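PDB 6ZTI: PlaB phospholipase, which probably hydrolyses phospholipids as an alpha/beta hydrolase linked to virulence, its activity being controlled by NAD(H)-mediated assembly into a tetramer. Local coordinates for residues Ile127-Ala132 / Gly272-Ile277; Thr212-Ser217 / Phe378-Arg383; Gly219-Ala224 / Leu264-Lys269; Glu324-Leu329 / Arg333-Asn338. All coordinates share one frame; numbering follows the deposited sequence. Where two conformers were deposited one is given.

Contact 1: Ile127-Ala132 / Gly272-Ile277; sequences IMLAPA and GIIRSI
Leu129 and Ile274 make the closest approach in this contact, with CD1 of Leu129 lying 3.9 Å from CB of Ile274. The same methyl is 4.0 Å from Ile274 CD1, and the two side chains cross at about a right angle, so one leucine branch rests against the length of the isoleucine. Leu129 CG stands anti to its carbonyl carbon (chi1 -49°), which carries the branch out toward the loop 272-277. Ile273 fills the next position less snugly: its CD1 lies 4.2 Å from Leu129 CB, and its CG2 is 4.4 Å from Ala130 CB. Leu129 is the last residue of strand 123-129 in the parallel sheet of the alpha/beta hydrolase core. Ala130 then takes a left-handed backbone conformation and turns the chain out of the strand.

This apolar side is fully buried, with His99 lying against both isoleucines and Ile97 against Leu129. Away from it the loop reaches the partly exposed Arg275, whose side chain makes no contact with the strand. Between these sides the loop is braced internally. A type I turn runs from Ile274 to Ile277, and Gly272 O accepts Ser276 OG at 2.7 Å and Ser276 N at 3.1 Å from opposite faces of its carbonyl plane. Ser276 OG also bonds to His285.

No hydrogen bond or charge pair joins the two segments. Their fit therefore depends on the shape of three aliphatic side chains and a methyl group, while the loop's own polar bonds probably set how the isoleucines are presented.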
# COMPACT_ATOMS: atom_id res chain seq x y z
N ILE B 127 1.76 -39.23 13.26
CA ILE B 127 1.02 -38.86 14.46
C ILE B 127 1.16 -37.36 14.61
O ILE B 127 2.22 -36.87 15.02
CB ILE B 127 1.53 -39.61 15.70
CG1 ILE B 127 1.49 -41.12 15.45
CG2 ILE B 127 0.69 -39.23 16.92
CD1 ILE B 127 2.17 -41.95 16.53
N MET B 128 0.10 -36.63 14.27
CA MET B 128 0.09 -35.17 14.29
C MET B 128 -0.57 -34.69 15.57
O MET B 128 -1.73 -35.02 15.83
CB MET B 128 -0.66 -34.62 13.08
CG MET B 128 0.10 -34.76 11.77
SD MET B 128 -0.98 -34.39 10.38
CE MET B 128 -1.89 -35.92 10.26
N LEU B 129 0.16 -33.89 16.36
CA LEU B 129 -0.34 -33.30 17.59
C LEU B 129 -0.69 -31.84 17.34
O LEU B 129 0.18 -31.05 16.95
CB LEU B 129 0.68 -33.42 18.72
CG LEU B 129 1.32 -34.80 18.96
CD1 LEU B 129 2.40 -34.77 20.05
CD2 LEU B 129 0.26 -35.82 19.32
N ALA B 130 -1.96 -31.49 17.57
CA ALA B 130 -2.49 -30.15 17.34
C ALA B 130 -1.94 -29.53 16.06
O ALA B 130 -1.45 -28.40 16.08
CB ALA B 130 -2.18 -29.23 18.53
N PRO B 131 -2.02 -30.24 14.93
CA PRO B 131 -1.49 -29.69 13.67
C PRO B 131 -2.36 -28.58 13.12
O PRO B 131 -3.59 -28.65 13.17
CB PRO B 131 -1.54 -30.90 12.73
CG PRO B 131 -2.75 -31.63 13.21
CD PRO B 131 -2.73 -31.51 14.71
N ALA B 132 -1.70 -27.56 12.55
CA ALA B 132 -2.39 -26.43 11.92
C ALA B 132 -2.71 -26.76 10.46
O ALA B 132 -2.35 -26.05 9.53
CB ALA B 132 -1.56 -25.16 12.04
N GLY B 272 0.55 -28.24 28.08
CA GLY B 272 0.83 -28.34 26.66
C GLY B 272 0.73 -29.78 26.17
O GLY B 272 1.21 -30.71 26.82
N ILE B 273 0.14 -29.94 24.98
CA ILE B 273 -0.19 -31.29 24.49
C ILE B 273 1.03 -32.21 24.47
O ILE B 273 0.90 -33.41 24.72
CB ILE B 273 -0.87 -31.21 23.12
CG1 ILE B 273 -1.28 -32.61 22.65
CG2 ILE B 273 0.05 -30.57 22.09
CD1 ILE B 273 -2.36 -32.61 21.56
N ILE B 274 2.24 -31.68 24.18
CA ILE B 274 3.44 -32.51 24.28
C ILE B 274 4.42 -31.92 25.29
O ILE B 274 5.15 -32.66 25.96
CB ILE B 274 4.11 -32.73 22.89
CG1 ILE B 274 5.33 -33.65 23.02
CG2 ILE B 274 4.48 -31.41 22.25
CD1 ILE B 274 5.98 -34.08 21.70
N ARG B 275 4.43 -30.59 25.43
CA ARG B 275 5.40 -29.95 26.31
C ARG B 275 5.25 -30.39 27.77
O ARG B 275 6.25 -30.43 28.50
CB ARG B 275 5.27 -28.43 26.22
CG ARG B 275 6.33 -27.66 27.01
CD ARG B 275 7.71 -27.78 26.37
NE ARG B 275 8.72 -26.97 27.04
CZ ARG B 275 9.45 -27.39 28.07
NH1 ARG B 275 9.28 -28.61 28.56
NH2 ARG B 275 10.35 -26.58 28.61
N SER B 276 4.04 -30.72 28.20
CA SER B 276 3.78 -31.03 29.60
C SER B 276 4.13 -32.47 29.99
O SER B 276 4.03 -32.81 31.17
CB SER B 276 2.31 -30.75 29.93
OG SER B 276 1.44 -31.69 29.33
N ILE B 277 4.57 -33.29 29.04
CA ILE B 277 4.86 -34.70 29.31
C ILE B 277 6.17 -34.81 30.07
O ILE B 277 7.21 -34.32 29.61
CB ILE B 277 4.92 -35.50 27.99
CG1 ILE B 277 3.58 -35.43 27.27
CG2 ILE B 277 5.31 -36.94 28.25
CD1 ILE B 277 3.59 -36.14 25.93

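Contact 2: Thr212-Ser217 / Phe378-Arg383. With SND (thionicotinamide-adenine-dinucleotide), chain O.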
# COMPACT_ATOMS: atom_id res chain seq x y z
N THR B 212 -6.14 -15.96 21.45
CA THR B 212 -5.37 -16.79 22.37
C THR B 212 -6.24 -17.47 23.42
O THR B 212 -5.71 -18.27 24.20
CB THR B 212 -4.29 -15.96 23.04
OG1 THR B 212 -4.88 -14.87 23.75
CG2 THR B 212 -3.34 -15.41 21.99
N GLY B 213 -7.54 -17.16 23.48
CA GLY B 213 -8.47 -17.87 24.34
C GLY B 213 -9.73 -18.35 23.64
O GLY B 213 -10.73 -18.65 24.29
N GLU B 214 -9.69 -18.44 22.31
CA GLU B 214 -10.90 -18.70 21.52
C GLU B 214 -11.49 -20.06 21.84
O GLU B 214 -10.80 -21.08 21.82
CB GLU B 214 -10.57 -18.61 20.04
CG GLU B 214 -11.73 -18.78 19.11
CD GLU B 214 -11.28 -18.73 17.67
OE1 GLU B 214 -10.36 -19.50 17.31
OE2 GLU B 214 -11.80 -17.87 16.92
N SER B 215 -12.80 -20.06 22.09
CA SER B 215 -13.50 -21.31 22.36
C SER B 215 -13.48 -22.17 21.11
O SER B 215 -13.67 -21.66 19.99
CB SER B 215 -14.94 -21.02 22.79
OG SER B 215 -15.56 -20.16 21.85
N GLY B 216 -13.25 -23.46 21.28
CA GLY B 216 -13.06 -24.34 20.14
C GLY B 216 -11.64 -24.44 19.66
O GLY B 216 -11.38 -25.09 18.64
N SER B 217 -10.70 -23.83 20.38
CA SER B 217 -9.29 -23.86 20.05
C SER B 217 -8.51 -24.22 21.31
O SER B 217 -9.05 -24.21 22.42
CB SER B 217 -8.81 -22.51 19.51
OG SER B 217 -8.28 -21.71 20.55
N PHE B 378 -22.25 -17.53 15.31
CA PHE B 378 -21.00 -16.99 14.76
C PHE B 378 -19.93 -16.88 15.84
O PHE B 378 -20.20 -16.39 16.94
CB PHE B 378 -21.26 -15.62 14.15
CG PHE B 378 -20.03 -14.88 13.74
CD1 PHE B 378 -19.34 -14.09 14.64
CD2 PHE B 378 -19.61 -14.92 12.41
CE1 PHE B 378 -18.22 -13.36 14.24
CE2 PHE B 378 -18.49 -14.20 12.01
CZ PHE B 378 -17.80 -13.42 12.92
N VAL B 379 -18.72 -17.30 15.50
CA VAL B 379 -17.55 -17.08 16.34
C VAL B 379 -16.58 -16.09 15.72
O VAL B 379 -16.13 -15.15 16.38
CB VAL B 379 -16.84 -18.42 16.66
CG1 VAL B 379 -15.66 -18.15 17.61
CG2 VAL B 379 -17.82 -19.43 17.26
N ASP B 380 -16.23 -16.28 14.45
CA ASP B 380 -15.18 -15.47 13.84
C ASP B 380 -15.31 -15.42 12.32
O ASP B 380 -15.88 -16.30 11.69
CB ASP B 380 -13.78 -16.01 14.21
CG ASP B 380 -12.66 -15.13 13.72
OD1 ASP B 380 -12.60 -13.96 14.16
OD2 ASP B 380 -11.83 -15.61 12.91
N ARG B 381 -14.72 -14.38 11.74
CA ARG B 381 -14.47 -14.36 10.31
C ARG B 381 -13.13 -13.69 10.05
O ARG B 381 -12.73 -12.78 10.77
CB ARG B 381 -15.59 -13.63 9.52
CG ARG B 381 -15.70 -12.17 9.85
CD ARG B 381 -17.02 -11.60 9.34
NE ARG B 381 -16.99 -10.15 9.19
CZ ARG B 381 -18.01 -9.44 8.72
NH1 ARG B 381 -19.14 -10.04 8.38
NH2 ARG B 381 -17.92 -8.13 8.59
N GLN B 382 -12.46 -14.15 9.00
CA GLN B 382 -11.17 -13.61 8.62
C GLN B 382 -11.09 -13.65 7.10
O GLN B 382 -11.59 -14.59 6.48
CB GLN B 382 -10.01 -14.42 9.24
CG GLN B 382 -8.82 -13.58 9.70
CD GLN B 382 -7.65 -14.40 10.28
OE1 GLN B 382 -6.97 -15.13 9.57
NE2 GLN B 382 -7.39 -14.22 11.58
N ARG B 383 -10.50 -12.62 6.51
CA ARG B 383 -10.26 -12.61 5.08
C ARG B 383 -8.76 -12.56 4.85
O ARG B 383 -8.06 -11.75 5.47
CB ARG B 383 -10.93 -11.42 4.37
CG ARG B 383 -10.98 -11.62 2.86
CD ARG B 383 -11.72 -10.50 2.14
NE ARG B 383 -10.99 -9.23 2.19
CZ ARG B 383 -11.39 -8.11 1.60
NH1 ARG B 383 -12.52 -8.10 0.91
NH2 ARG B 383 -10.66 -7.01 1.70
PA SND O . -13.62 -7.81 9.29
O1A SND O . -12.36 -8.21 9.94
O2A SND O . -14.89 -8.34 9.93
O5B SND O . -13.68 -8.24 7.72
C5B SND O . -12.47 -8.14 6.94
C4B SND O . -12.81 -8.10 5.48
O4B SND O . -13.56 -9.29 5.12
C3B SND O . -13.66 -6.91 5.02
O3B SND O . -13.23 -6.46 3.74
C2B SND O . -15.06 -7.51 4.98
O2B SND O . -15.93 -6.83 4.09
C1B SND O . -14.75 -8.90 4.46
N9A SND O . -15.78 -9.88 4.77
C8A SND O . -16.08 -10.40 6.00
N7A SND O . -17.15 -11.15 6.02
C5A SND O . -17.59 -11.12 4.71
C6A SND O . -18.73 -11.67 4.08
N6A SND O . -19.61 -12.46 4.71
N1A SND O . -18.91 -11.40 2.78
C2A SND O . -18.00 -10.67 2.13
N3A SND O . -16.88 -10.11 2.61
C4A SND O . -16.75 -10.36 3.92
O3 SND O . -13.75 -6.23 9.25
PN SND O . -14.69 -5.13 8.57
O1N SND O . -16.03 -5.73 8.32
O2N SND O . -13.95 -4.54 7.44
O5D SND O . -14.76 -4.12 9.82
C5D SND O . -13.77 -3.08 9.97
C4D SND O . -13.46 -2.83 11.44
O4D SND O . -14.69 -2.65 12.19
C3D SND O . -12.71 -3.94 12.18
O3D SND O . -11.93 -3.38 13.23
C2D SND O . -13.86 -4.78 12.73
O2D SND O . -13.48 -5.58 13.84
C1D SND O . -14.82 -3.67 13.15
N1N SND O . -16.25 -4.17 13.12
C2N SND O . -16.90 -4.16 11.94
C3N SND O . -18.22 -4.54 11.87
C7N SND O . -18.97 -4.42 10.59
S7N SND O . -20.46 -3.70 10.54
N7N SND O . -18.36 -4.86 9.50
C4N SND O . -18.86 -4.96 13.03
C5N SND O . -18.17 -4.98 14.23
C6N SND O . -16.85 -4.59 14.26
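Two acidic side chains come close without their charged atoms touching: Glu214 OE2 packs 3.8 Å from Asp380 CB and stays 4.6 Å from Asp380 OD2, the carboxylate planes 68° apart. Arg222 probably offsets the negative charge, since it forms salt bridges to Glu214 OE1 and to Asp380 OD2, which also binds Tyr211 OH. Glu214 reaches this point on an extended chain, its CG opposite the backbone N (chi1 -177°), and OE2 also touches Val379 CG1 at 3.9 Å.

Across the strand from this acidic pair, Arg381 projects to a bound thionicotinamide-adenine-dinucleotide. Its NE donates to phosphate oxygen O2A at 2.9 Å, nearly straight and at the guanidinium edge, and NH2 donates to O1N of the second phosphate at 3.1 Å. Adenine N7A lies over one guanidinium face. NH2 also bonds Val208 O of the second subunit, so the arginine touches both the dinucleotide and the second subunit.

The loop 212-217 follows strand 191-197 and precedes helix 223-226. Strand 378-383 runs antiparallel to strand 390-396, with a classic beta bulge where Val379 and Asp380 both face Phe394, against which Glu214 also packs.

Contact 3: Gly219-Ala224 / Leu264-Lys269; sequences GVVRVA and LSHSGK
Val220 and His266 carry a CH-pi contact. Val220 CB sits 3.7 Å from the centroid of the His266 ring and 16° off the ring normal, so the valine lies over one face, displaced somewhat toward the rim. Its two methyls spread across that face in different directions: CG2 touches His266 CD2 at 3.6 Å, whereas CG1 reaches His266 NE2 at 3.8 Å. The ring is brought to the valine because His266 CG stands opposite the backbone N (chi1 -163°).

Simple van der Waals contact adds Val221, whose CG2 approaches His266 ND1 at 3.7 Å from an oblique direction. Val221 was modelled in two conformers, so this touch is less certain than that of Val220.

The topology gives the contact its setting. His266 lies in the loop after strand 257-261, the edge strand of the parallel sheet, and the segment 219-224 belongs to the connection that follows strand 191-197. In alpha/beta hydrolases the loops in these places usually carry the histidine and the acid of the catalytic triad, and the position of His266 is consistent with that role.

No hydrogen bond crosses between the two segments; the polar interactions lie around the valine-histidine pair. Asn218 is central to them: its OD1 accepts from the backbone N of Val220 and of Val221, its backbone bonds that of His266, and its ND2 makes a weak bond with His266 ND1. The ring of His266 also meets that of His99, with the two planes inclined at about 35°, while Ser136 OG bonds Val220 O.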
# COMPACT_ATOMS: atom_id res chain seq x y z
N GLY B 219 -5.84 -22.37 21.99
CA GLY B 219 -5.07 -21.16 22.08
C GLY B 219 -4.32 -20.82 20.81
O GLY B 219 -3.94 -19.66 20.63
N VAL B 220 -4.10 -21.79 19.93
CA VAL B 220 -3.34 -21.55 18.71
C VAL B 220 -4.06 -22.14 17.50
O VAL B 220 -4.13 -21.50 16.46
CB VAL B 220 -1.92 -22.14 18.83
CG1 VAL B 220 -1.16 -21.99 17.53
CG2 VAL B 220 -1.18 -21.48 19.96
N VAL B 221 -4.59 -23.36 17.62
CA VAL B 221 -5.23 -24.05 16.51
C VAL B 221 -6.64 -24.45 16.93
O VAL B 221 -6.84 -25.00 18.01
CB VAL B 221 -4.43 -25.28 16.05
CG1 VAL B 221 -3.17 -24.85 15.34
CG2 VAL B 221 -4.10 -26.19 17.23
N ARG B 222 -7.60 -24.17 16.06
CA ARG B 222 -8.96 -24.61 16.29
C ARG B 222 -9.04 -26.12 16.08
O ARG B 222 -8.42 -26.66 15.17
CB ARG B 222 -9.90 -23.87 15.34
CG ARG B 222 -9.82 -22.35 15.48
CD ARG B 222 -10.37 -21.65 14.27
NE ARG B 222 -10.69 -20.26 14.58
CZ ARG B 222 -11.04 -19.34 13.68
NH1 ARG B 222 -11.10 -19.65 12.39
NH2 ARG B 222 -11.33 -18.10 14.07
N VAL B 223 -9.82 -26.80 16.93
CA VAL B 223 -10.02 -28.24 16.75
C VAL B 223 -10.36 -28.54 15.30
O VAL B 223 -9.82 -29.46 14.69
CB VAL B 223 -11.12 -28.76 17.70
CG1 VAL B 223 -11.40 -30.24 17.44
CG2 VAL B 223 -10.75 -28.54 19.16
N ALA B 224 -11.30 -27.78 14.74
CA ALA B 224 -11.72 -28.07 13.38
C ALA B 224 -10.59 -27.87 12.38
O ALA B 224 -10.57 -28.54 11.35
CB ALA B 224 -12.91 -27.19 13.00
N LEU B 264 -5.84 -30.48 27.62
CA LEU B 264 -4.56 -30.21 26.97
C LEU B 264 -4.65 -28.97 26.09
O LEU B 264 -5.59 -28.82 25.30
CB LEU B 264 -4.14 -31.43 26.14
CG LEU B 264 -3.86 -32.73 26.90
CD1 LEU B 264 -3.48 -33.79 25.91
CD2 LEU B 264 -2.76 -32.54 27.92
N SER B 265 -3.66 -28.09 26.22
CA SER B 265 -3.55 -26.86 25.44
C SER B 265 -2.48 -27.04 24.37
O SER B 265 -1.92 -28.13 24.20
CB SER B 265 -3.23 -25.67 26.33
OG SER B 265 -1.93 -25.81 26.90
N HIS B 266 -2.15 -25.97 23.66
CA HIS B 266 -1.16 -26.09 22.59
C HIS B 266 0.25 -26.26 23.13
O HIS B 266 1.01 -27.10 22.64
CB HIS B 266 -1.22 -24.88 21.67
CG HIS B 266 -0.56 -25.09 20.34
ND1 HIS B 266 -1.09 -25.93 19.38
CD2 HIS B 266 0.57 -24.57 19.81
CE1 HIS B 266 -0.31 -25.92 18.31
NE2 HIS B 266 0.70 -25.09 18.55
N SER B 267 0.61 -25.47 24.15
CA SER B 267 1.99 -25.29 24.56
C SER B 267 2.06 -25.18 26.07
O SER B 267 1.04 -25.14 26.77
CB SER B 267 2.58 -24.03 23.90
OG SER B 267 2.57 -24.16 22.50
N GLY B 268 3.29 -25.13 26.57
CA GLY B 268 3.53 -24.84 27.97
C GLY B 268 3.73 -26.09 28.80
O GLY B 268 3.18 -27.16 28.51
N LYS B 269 4.53 -25.96 29.86
CA LYS B 269 4.80 -27.11 30.72
C LYS B 269 3.59 -27.50 31.57
O LYS B 269 3.50 -28.65 32.00
CB LYS B 269 6.02 -26.83 31.60
CG LYS B 269 7.34 -26.78 30.82
CD LYS B 269 8.55 -27.00 31.70
CE LYS B 269 9.02 -25.71 32.36
NZ LYS B 269 10.29 -25.92 33.12

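Contact 4: Glu324-Leu329 / Arg333-Asn338; sequences EFVKTL and REYITN. With SND (thionicotinamide-adenine-dinucleotide), chain I.
Glu324 to Val326 pair antiparallel with Arg333 to Tyr335, the short strand axes coming within 4.8 Å at 158°. Glu324-Tyr335 and Val326-Arg333 are hydrogen-bonded pairs, each with two backbone N-H...O bonds, among them Tyr335 N to Glu324 O at 2.8 Å. Phe325-Glu334 between them is a non-hydrogen-bonded pair, with CA-H...O contacts from Phe325 CA to Arg333 O (3.3 Å) and from Glu334 CA to Glu324 O (3.5 Å).

The two strands form a beta hairpin at the surface, joined by the short connection between strands 323-327 and 332-336. On one face Phe325 and Glu334 lie alongside each other, pointing the same way: Phe325 CE2 rests 3.6 Å from Glu334 CG.

On the other face Tyr335 CG lies anti to the carbonyl carbon (chi1 -66°), which lays the ring beside Val326, whose CG2 meets its edge 3.6 Å from Tyr335 CE2. Glu324 OE1 comes to 3.9 Å of Tyr335 CB while forming a salt bridge with Arg202, which also makes a cation-pi contact with the tyrosine. This face lines a thionicotinamide-adenine-dinucleotide pocket. Tyr335 OH stands 3.5 Å from C4N of the dinucleotide. A ribose oxygen, O4D, lies over the guanidinium of Arg333, whose NH2 donates to Leu373 O and Gln371 O of the second subunit.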
# COMPACT_ATOMS: atom_id res chain seq x y z
N GLU B 324 -16.73 -24.74 32.00
CA GLU B 324 -15.54 -24.58 32.81
C GLU B 324 -15.75 -23.39 33.72
O GLU B 324 -16.15 -22.32 33.26
CB GLU B 324 -14.31 -24.38 31.91
CG GLU B 324 -12.98 -24.11 32.62
CD GLU B 324 -11.90 -23.66 31.64
OE1 GLU B 324 -12.25 -23.40 30.46
OE2 GLU B 324 -10.72 -23.58 32.03
N PHE B 325 -15.49 -23.58 35.02
CA PHE B 325 -15.63 -22.52 36.02
C PHE B 325 -14.25 -22.22 36.58
O PHE B 325 -13.57 -23.12 37.07
CB PHE B 325 -16.60 -22.94 37.13
CG PHE B 325 -18.02 -23.05 36.66
CD1 PHE B 325 -18.49 -24.24 36.10
CD2 PHE B 325 -18.88 -21.98 36.75
CE1 PHE B 325 -19.80 -24.34 35.65
CE2 PHE B 325 -20.19 -22.08 36.31
CZ PHE B 325 -20.65 -23.26 35.76
N VAL B 326 -13.85 -20.95 36.51
CA VAL B 326 -12.54 -20.51 36.97
C VAL B 326 -12.74 -19.55 38.12
O VAL B 326 -13.34 -18.48 37.95
CB VAL B 326 -11.74 -19.84 35.84
CG1 VAL B 326 -10.36 -19.50 36.32
CG2 VAL B 326 -11.69 -20.74 34.63
N LYS B 327 -12.24 -19.92 39.30
CA LYS B 327 -12.45 -19.17 40.52
C LYS B 327 -11.17 -18.45 40.91
O LYS B 327 -10.09 -19.04 40.92
CB LYS B 327 -12.91 -20.08 41.66
CG LYS B 327 -14.42 -20.25 41.74
CD LYS B 327 -14.86 -20.89 43.05
CE LYS B 327 -15.07 -22.39 42.90
NZ LYS B 327 -15.50 -23.04 44.17
N THR B 328 -11.31 -17.17 41.25
CA THR B 328 -10.21 -16.37 41.77
C THR B 328 -10.68 -15.69 43.04
O THR B 328 -11.85 -15.75 43.42
CB THR B 328 -9.73 -15.33 40.74
OG1 THR B 328 -10.71 -14.29 40.60
CG2 THR B 328 -9.50 -15.99 39.39
N LEU B 329 -9.73 -15.04 43.72
CA LEU B 329 -10.06 -14.31 44.94
C LEU B 329 -11.02 -13.16 44.69
O LEU B 329 -11.61 -12.64 45.64
CB LEU B 329 -8.77 -13.78 45.58
CG LEU B 329 -7.61 -14.77 45.76
CD1 LEU B 329 -6.33 -14.03 46.13
CD2 LEU B 329 -7.95 -15.81 46.83
N ARG B 333 -15.33 -16.85 36.67
CA ARG B 333 -15.67 -16.87 35.26
C ARG B 333 -16.34 -18.20 34.92
O ARG B 333 -15.94 -19.26 35.43
CB ARG B 333 -14.43 -16.71 34.38
CG ARG B 333 -13.48 -15.57 34.77
CD ARG B 333 -14.03 -14.21 34.36
NE ARG B 333 -13.02 -13.15 34.46
CZ ARG B 333 -13.29 -11.85 34.50
NH1 ARG B 333 -14.55 -11.42 34.44
NH2 ARG B 333 -12.30 -10.97 34.60
N GLU B 334 -17.34 -18.15 34.05
CA GLU B 334 -17.89 -19.33 33.39
C GLU B 334 -17.48 -19.30 31.92
O GLU B 334 -17.63 -18.26 31.26
CB GLU B 334 -19.41 -19.37 33.51
CG GLU B 334 -20.03 -20.66 32.96
CD GLU B 334 -21.54 -20.57 32.82
OE1 GLU B 334 -22.05 -19.45 32.61
OE2 GLU B 334 -22.22 -21.61 32.94
N TYR B 335 -16.97 -20.41 31.43
CA TYR B 335 -16.58 -20.53 30.03
C TYR B 335 -17.32 -21.71 29.41
O TYR B 335 -17.32 -22.81 29.96
CB TYR B 335 -15.07 -20.73 29.91
CG TYR B 335 -14.25 -19.55 30.36
CD1 TYR B 335 -14.23 -18.38 29.63
CD2 TYR B 335 -13.46 -19.62 31.50
CE1 TYR B 335 -13.47 -17.30 30.02
CE2 TYR B 335 -12.70 -18.55 31.91
CZ TYR B 335 -12.71 -17.39 31.16
OH TYR B 335 -11.95 -16.30 31.56
N ILE B 336 -17.96 -21.46 28.27
CA ILE B 336 -18.74 -22.46 27.57
C ILE B 336 -18.02 -22.79 26.27
O ILE B 336 -17.66 -21.89 25.50
CB ILE B 336 -20.17 -21.97 27.30
CG1 ILE B 336 -20.89 -21.73 28.63
CG2 ILE B 336 -20.92 -22.99 26.45
CD1 ILE B 336 -22.21 -20.99 28.49
N THR B 337 -17.80 -24.08 26.03
CA THR B 337 -17.12 -24.58 24.85
C THR B 337 -18.05 -25.58 24.19
O THR B 337 -18.36 -26.61 24.79
CB THR B 337 -15.79 -25.25 25.23
OG1 THR B 337 -15.00 -24.35 26.02
CG2 THR B 337 -15.01 -25.65 24.00
N ASN B 338 -18.51 -25.29 22.98
CA ASN B 338 -19.34 -26.24 22.25
C ASN B 338 -18.46 -26.98 21.25
O ASN B 338 -17.29 -27.23 21.53
CB ASN B 338 -20.52 -25.53 21.58
CG ASN B 338 -21.54 -25.01 22.58
OD1 ASN B 338 -21.89 -25.71 23.53
ND2 ASN B 338 -21.99 -23.78 22.40
PA SND I . -12.69 -10.88 25.77
O1A SND I . -11.46 -11.35 26.49
O2A SND I . -13.27 -11.84 24.76
O5B SND I . -12.40 -9.46 25.03
C5B SND I . -13.30 -8.86 24.08
C4B SND I . -12.44 -7.90 23.29
O4B SND I . -11.78 -7.00 24.21
C3B SND I . -11.32 -8.54 22.48
O3B SND I . -10.99 -7.77 21.34
C2B SND I . -10.17 -8.55 23.48
O2B SND I . -8.91 -8.61 22.83
C1B SND I . -10.38 -7.21 24.17
N9A SND I . -9.87 -7.12 25.54
C8A SND I . -9.90 -8.09 26.50
N7A SND I . -9.35 -7.74 27.63
C5A SND I . -8.91 -6.45 27.40
C6A SND I . -8.21 -5.52 28.20
N6A SND I . -7.81 -5.77 29.45
N1A SND I . -7.93 -4.31 27.66
C2A SND I . -8.31 -4.07 26.40
N3A SND I . -8.95 -4.87 25.55
C4A SND I . -9.23 -6.05 26.11
O3 SND I . -13.84 -10.40 26.76
PN SND I . -14.44 -10.81 28.18
O1N SND I . -14.49 -12.28 28.27
O2N SND I . -15.68 -10.04 28.40
O5D SND I . -13.27 -10.25 29.11
C5D SND I . -13.46 -9.93 30.50
C4D SND I . -12.11 -10.06 31.15
O4D SND I . -11.70 -11.44 31.17
C3D SND I . -10.98 -9.29 30.46
O3D SND I . -10.21 -8.64 31.47
C2D SND I . -10.22 -10.38 29.72
O2D SND I . -8.84 -10.11 29.51
C1D SND I . -10.40 -11.55 30.68
N1N SND I . -10.28 -12.83 29.94
C2N SND I . -9.33 -13.68 30.37
C3N SND I . -9.21 -14.93 29.79
C7N SND I . -8.14 -15.87 30.22
S7N SND I . -8.06 -17.41 29.59
N7N SND I . -7.26 -15.41 31.09
C4N SND I . -10.08 -15.28 28.77
C5N SND I . -11.03 -14.38 28.33
C6N SND I . -11.12 -13.15 28.93

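From the N terminus, the segment 127-132 opens contact 1 at the end of a core strand, then 212-217 opens contact 2 and 219-224 opens contact 3. Contact 3 closes first, at 264-269, nested inside the loops of both contacts 1 and 2. Contact 1 closes next, at 272-277, and crosses contact 2, which stays open. Contact 4 is a local hairpin that opens and closes within that loop, before 378-383 completes contact 2. Contacts 1 and 3 touch where Ile273 CB lies 3.4 Å from Ser265 O, joining loops of the hydrolase core. Contact 2 ties that core to the mixed sheet, and Ser215 CB packs on Ile336 O of contact 4.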